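Local coordinates for Ice-binding protein (Flavobacteriaceae bacterium, PDB 5UYT) that probably binds ice crystals and so acts as an antifreeze protein, built from two ice-binding-like beta-solenoid domains in one chain, at residues Asn45-Met50 / Val306-Thr311; Val324-Gln329 / Ala334-Lys339. All blocks are in the same frame, centred on the assembly; numbering follows the deposited sequence. Where two conformers were deposited one is given.

Contact 1 (Asn45-Met50 / Val306-Thr311)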
loop_
_atom_site.group_PDB
_atom_site.type_symbol
_atom_site.label_atom_id
_atom_site.label_comp_id
_atom_site.label_asym_id
_atom_site.label_seq_id
_atom_site.Cartn_x
_atom_site.Cartn_y
_atom_site.Cartn_z
ATOM N N ASN A 45 0.136 -0.749 10.764
ATOM C CA ASN A 45 -0.166 -1.415 9.488
ATOM C C ASN A 45 0.985 -1.251 8.507
ATOM O O ASN A 45 1.440 -0.124 8.266
ATOM C CB ASN A 45 -1.493 -0.883 8.898
ATOM C CG ASN A 45 -2.689 -1.334 9.697
ATOM O OD1 ASN A 45 -2.806 -2.520 10.037
ATOM N ND2 ASN A 45 -3.600 -0.410 9.991
ATOM N N VAL A 46 1.480 -2.387 8.012
ATOM C CA VAL A 46 2.588 -2.443 7.054
ATOM C C VAL A 46 2.093 -3.026 5.744
ATOM O O VAL A 46 1.383 -4.021 5.763
ATOM C CB VAL A 46 3.744 -3.297 7.628
ATOM C CG1 VAL A 46 4.763 -3.640 6.541
ATOM C CG2 VAL A 46 4.442 -2.513 8.738
ATOM N N ASP A 47 2.387 -2.375 4.613
ATOM C CA ASP A 47 2.078 -2.993 3.327
ATOM C C ASP A 47 3.173 -3.996 2.990
ATOM O O ASP A 47 4.035 -3.743 2.138
ATOM C CB ASP A 47 1.929 -1.958 2.185
ATOM C CG ASP A 47 1.499 -2.602 0.889
ATOM O OD1 ASP A 47 1.021 -3.753 0.962
ATOM O OD2 ASP A 47 1.609 -1.987 -0.207
ATOM N N GLY A 48 3.094 -5.158 3.629
ATOM C CA GLY A 48 4.126 -6.184 3.538
ATOM C C GLY A 48 3.865 -7.183 4.649
ATOM O O GLY A 48 2.998 -6.955 5.514
ATOM N N VAL A 49 4.603 -8.288 4.625
ATOM C CA VAL A 49 4.417 -9.337 5.638
ATOM C C VAL A 49 5.414 -9.140 6.754
ATOM O O VAL A 49 6.618 -8.854 6.504
ATOM C CB VAL A 49 4.578 -10.740 5.011
ATOM C CG1 VAL A 49 4.423 -11.857 6.051
ATOM C CG2 VAL A 49 3.600 -10.886 3.846
ATOM N N MET A 50 4.933 -9.286 7.989
ATOM C CA MET A 50 5.835 -9.317 9.157
ATOM C C MET A 50 6.470 -10.700 9.234
ATOM O O MET A 50 5.795 -11.665 9.597
ATOM C CB MET A 50 5.060 -8.962 10.451
ATOM C CG MET A 50 4.288 -7.634 10.363
ATOM S SD MET A 50 5.281 -6.201 9.878
ATOM C CE MET A 50 6.410 -6.075 11.275
ATOM N N VAL A 306 -0.733 3.486 2.452
ATOM C CA VAL A 306 -0.726 3.238 1.014
ATOM C C VAL A 306 -0.651 1.726 0.816
ATOM O O VAL A 306 0.203 1.047 1.438
ATOM C CB VAL A 306 0.497 3.916 0.336
ATOM C CG1 VAL A 306 0.501 3.684 -1.177
ATOM C CG2 VAL A 306 0.511 5.410 0.636
ATOM N N LEU A 307 -1.513 1.217 -0.071
ATOM C CA LEU A 307 -1.561 -0.193 -0.427
ATOM C C LEU A 307 -1.202 -0.385 -1.913
ATOM O O LEU A 307 -1.212 0.577 -2.699
ATOM C CB LEU A 307 -2.954 -0.770 -0.114
ATOM C CG LEU A 307 -3.403 -0.660 1.367
ATOM C CD1 LEU A 307 -4.804 -1.290 1.546
ATOM C CD2 LEU A 307 -2.386 -1.295 2.330
ATOM N N THR A 308 -0.848 -1.630 -2.260
ATOM C CA THR A 308 -0.434 -2.027 -3.611
ATOM C C THR A 308 -1.285 -3.235 -4.054
ATOM O O THR A 308 -2.071 -3.776 -3.245
ATOM C CB THR A 308 1.081 -2.349 -3.639
ATOM O OG1 THR A 308 1.420 -3.211 -2.541
ATOM C CG2 THR A 308 1.899 -1.055 -3.572
ATOM N N PRO A 309 -1.180 -3.648 -5.341
ATOM C CA PRO A 309 -2.130 -4.651 -5.816
ATOM C C PRO A 309 -1.917 -6.026 -5.151
ATOM O O PRO A 309 -0.880 -6.679 -5.370
ATOM C CB PRO A 309 -1.844 -4.731 -7.333
ATOM C CG PRO A 309 -1.291 -3.383 -7.651
ATOM C CD PRO A 309 -0.416 -3.067 -6.461
ATOM N N HIS A 310 -2.895 -6.413 -4.320
ATOM C CA HIS A 310 -2.842 -7.619 -3.478
ATOM C C HIS A 310 -4.270 -7.909 -3.001
ATOM O O HIS A 310 -5.150 -7.052 -3.100
ATOM C CB HIS A 310 -2.019 -7.382 -2.193
ATOM C CG HIS A 310 -0.534 -7.282 -2.403
ATOM N ND1 HIS A 310 0.134 -6.077 -2.336
ATOM C CD2 HIS A 310 0.408 -8.224 -2.647
ATOM C CE1 HIS A 310 1.429 -6.279 -2.527
ATOM N NE2 HIS A 310 1.623 -7.572 -2.734
ATOM N N THR A 311 -4.436 -9.081 -2.396
ATOM C CA THR A 311 -5.568 -9.353 -1.552
ATOM C C THR A 311 -5.135 -9.111 -0.093
ATOM O O THR A 311 -4.233 -9.796 0.407
ATOM C CB THR A 311 -6.009 -10.805 -1.708
ATOM O OG1 THR A 311 -6.397 -11.052 -3.070
ATOM C CG2 THR A 311 -7.206 -11.091 -0.782
HETATM O O HOH W 1 2.334 0.563 -0.321
#

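Contact 2 (Val324-Gln329 / Ala334-Lys339)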
loop_
_atom_site.group_PDB
_atom_site.type_symbol
_atom_site.label_atom_id
_atom_site.label_comp_id
_atom_site.label_asym_id
_atom_site.label_seq_id
_atom_site.Cartn_x
_atom_site.Cartn_y
_atom_site.Cartn_z
ATOM N N VAL A 324 -6.927 6.341 2.874
ATOM C CA VAL A 324 -6.147 5.200 2.382
ATOM C C VAL A 324 -5.953 5.398 0.873
ATOM O O VAL A 324 -6.887 5.794 0.181
ATOM C CB VAL A 324 -6.820 3.839 2.731
ATOM C CG1 VAL A 324 -8.199 3.695 2.074
ATOM C CG2 VAL A 324 -5.902 2.660 2.386
ATOM N N THR A 325 -4.741 5.099 0.382
ATOM C CA THR A 325 -4.423 5.230 -1.032
ATOM C C THR A 325 -4.096 3.877 -1.628
ATOM O O THR A 325 -3.429 3.030 -0.968
ATOM C CB THR A 325 -3.226 6.173 -1.208
ATOM O OG1 THR A 325 -3.555 7.476 -0.705
ATOM C CG2 THR A 325 -2.799 6.260 -2.697
ATOM N N LEU A 326 -4.614 3.653 -2.840
ATOM C CA LEU A 326 -4.364 2.425 -3.597
ATOM C C LEU A 326 -3.466 2.760 -4.781
ATOM O O LEU A 326 -3.821 3.561 -5.629
ATOM C CB LEU A 326 -5.706 1.784 -4.025
ATOM C CG LEU A 326 -6.653 1.608 -2.812
ATOM C CD1 LEU A 326 -7.987 1.086 -3.356
ATOM C CD2 LEU A 326 -6.068 0.624 -1.765
ATOM N N ASP A 327 -2.286 2.123 -4.822
ATOM C CA ASP A 327 -1.215 2.501 -5.736
ATOM C C ASP A 327 -1.027 1.324 -6.682
ATOM O O ASP A 327 -0.532 0.256 -6.272
ATOM C CB ASP A 327 0.061 2.735 -4.891
ATOM C CG ASP A 327 1.308 3.012 -5.713
ATOM O OD1 ASP A 327 1.252 3.036 -6.959
ATOM O OD2 ASP A 327 2.395 3.189 -5.063
ATOM N N ALA A 328 -1.401 1.510 -7.948
ATOM C CA ALA A 328 -1.263 0.454 -8.954
ATOM C C ALA A 328 0.133 0.329 -9.551
ATOM O O ALA A 328 0.364 -0.557 -10.356
ATOM C CB ALA A 328 -2.314 0.625 -10.065
ATOM N N GLN A 329 1.050 1.225 -9.154
ATOM C CA GLN A 329 2.439 1.192 -9.633
ATOM C C GLN A 329 2.559 1.166 -11.168
ATOM O O GLN A 329 3.485 0.543 -11.745
ATOM C CB GLN A 329 3.221 0.042 -8.965
ATOM C CG GLN A 329 3.084 0.032 -7.436
ATOM C CD GLN A 329 3.988 -0.990 -6.710
ATOM O OE1 GLN A 329 4.623 -0.655 -5.707
ATOM N NE2 GLN A 329 4.007 -2.223 -7.170
ATOM N N ALA A 334 -4.358 -3.371 -12.578
ATOM C CA ALA A 334 -4.138 -3.915 -11.235
ATOM C C ALA A 334 -5.456 -3.983 -10.444
ATOM O O ALA A 334 -6.260 -3.058 -10.482
ATOM C CB ALA A 334 -3.140 -3.050 -10.474
ATOM N N VAL A 335 -5.625 -5.054 -9.667
ATOM C CA VAL A 335 -6.833 -5.277 -8.860
ATOM C C VAL A 335 -6.417 -5.237 -7.369
ATOM O O VAL A 335 -5.329 -5.732 -6.987
ATOM C CB VAL A 335 -7.424 -6.675 -9.156
ATOM C CG1 VAL A 335 -8.502 -7.073 -8.129
ATOM C CG2 VAL A 335 -7.981 -6.729 -10.572
ATOM N N PHE A 336 -7.295 -4.674 -6.550
ATOM C CA PHE A 336 -7.090 -4.607 -5.113
ATOM C C PHE A 336 -8.292 -5.255 -4.467
ATOM O O PHE A 336 -9.448 -4.869 -4.758
ATOM C CB PHE A 336 -7.052 -3.149 -4.663
ATOM C CG PHE A 336 -5.992 -2.329 -5.340
ATOM C CD1 PHE A 336 -4.794 -2.059 -4.672
ATOM C CD2 PHE A 336 -6.197 -1.810 -6.628
ATOM C CE1 PHE A 336 -3.812 -1.273 -5.291
ATOM C CE2 PHE A 336 -5.210 -1.026 -7.241
ATOM C CZ PHE A 336 -4.031 -0.763 -6.578
ATOM N N VAL A 337 -8.062 -6.219 -3.582
ATOM C CA VAL A 337 -9.178 -6.775 -2.834
ATOM C C VAL A 337 -8.908 -6.576 -1.349
ATOM O O VAL A 337 -7.836 -6.914 -0.860
ATOM C CB VAL A 337 -9.409 -8.268 -3.159
ATOM C CG1 VAL A 337 -10.415 -8.883 -2.169
ATOM C CG2 VAL A 337 -9.925 -8.438 -4.609
ATOM N N ILE A 338 -9.883 -6.017 -0.632
ATOM C CA ILE A 338 -9.721 -5.746 0.824
ATOM C C ILE A 338 -10.803 -6.539 1.552
ATOM O O ILE A 338 -11.989 -6.230 1.431
ATOM C CB ILE A 338 -9.824 -4.224 1.119
ATOM C CG1 ILE A 338 -8.655 -3.529 0.377
ATOM C CG2 ILE A 338 -9.695 -3.955 2.635
ATOM C CD1 ILE A 338 -8.717 -2.019 0.356
ATOM N N LYS A 339 -10.403 -7.613 2.228
ATOM C CA LYS A 339 -11.344 -8.470 2.949
ATOM C C LYS A 339 -11.378 -7.964 4.393
ATOM O O LYS A 339 -10.321 -7.830 5.034
ATOM C CB LYS A 339 -10.845 -9.934 2.958
ATOM C CG LYS A 339 -10.662 -10.561 1.586
ATOM C CD LYS A 339 -10.458 -12.078 1.691
ATOM C CE LYS A 339 -9.072 -12.377 2.222
ATOM N NZ LYS A 339 -8.873 -13.853 2.317
#

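Contact 1 (Asn45-Met50 / Val306-Thr311)
Asp47 reaches from the loop 45-50 to the end of strand 305-307 and the turn after it, and its carboxylate carries nearly the whole contact. CG anti to the backbone N (chi1 -175°) carries the acid group out to Thr308. Thr308 OG1 donates to Asp47 OD2 at 2.6 Å, and OD2 receives it on its syn lone pair, the side of the other oxygen. A water adds a second hydrogen bond, donating to Asp47 OD2 at 2.7 Å and to Val306 O at 2.8 Å, and so ties the acid to the strand backbone. The other oxygen, Asp47 OD1, is hydrogen-bonded to Tyr312 OH, a hydroxyl that also meets Thr308 N and His310 ND1.

The His310 ring stands almost perpendicular to the carboxylate, their planes 87° apart, and His310 ND1 stays 4.1 Å from Asp47 OD1. Beyond the hydrogen bonds the touch is light: Leu307 CD2 comes to 4.3 Å from the carboxylate carbon Asp47 CG. An alanine in place of Asp47 would probably leave the Thr308 and Tyr312 hydroxyls without their carboxylate partner, and the water held across this contact by Val306 O alone.

Asp47 is also the centre of an inverse gamma turn. The arrangement is a buried polar interface between two ice-binding-like domains, where a loop of the first beta-solenoid meets a strand end of the second.

Contact 2 (Val324-Gln329 / Ala334-Lys339)
Strands 324-327 and 336-339 run roughly antiparallel, at 142°, but their axes stay 9.8 Å apart at closest approach and no hydrogen bond joins the two segments, leaving the side chains to fill the space between them. Phe336 and Leu326 do much of this. With CG anti to the carbonyl carbon (chi1 -58°), the Phe336 ring lies alongside Leu326, the two side chains pointing opposite ways. Leu326 CB sits over one face in a CH-pi contact, 3.9 Å from the centroid of the Phe336 ring and 14° off the normal. The rim of the same ring meets backbone: Phe336 CZ lies 3.7 Å from Ala328 N, which approaches at the edge, in the ring plane.

On one side of the ring's position in the sequence, Ala328 CB and Ala334 CB touch at 3.8 Å where the backbones draw together; on the other, Leu326 CD2 comes to 4.3 Å from Ile338 CD1. At the end of the strand, Asp327 OD1 accepts from Gln329 N at 2.9 Å, an Asx turn that starts the bend of the chain.

Strand 323-327 lies between 305-307 and 351-355, while 336-340 lies between 311-314 and 363-367; Val363 of the latter strand also packs on both Leu326 and Phe336.

The two contacts have centres 9 Å apart and follow one another along the chain, contact 1 closing before contact 2 opens. They meet through neighbouring parallel strands: Leu307 N lies 2.8 Å from Thr325 O, and Leu307 O the same distance from Asp327 N, both probable hydrogen bonds. Pro309 adds packing, its CG 3.4 Å from Ala334 CB. The segment 306-311 thus faces the first domain through Asp47 on one hand and the apolar interior of contact 2 on the other. Contact 1 is a polar junction between domains, whereas contact 2 is hydrophobic filling within the second beta-solenoid, one strand further from that junction.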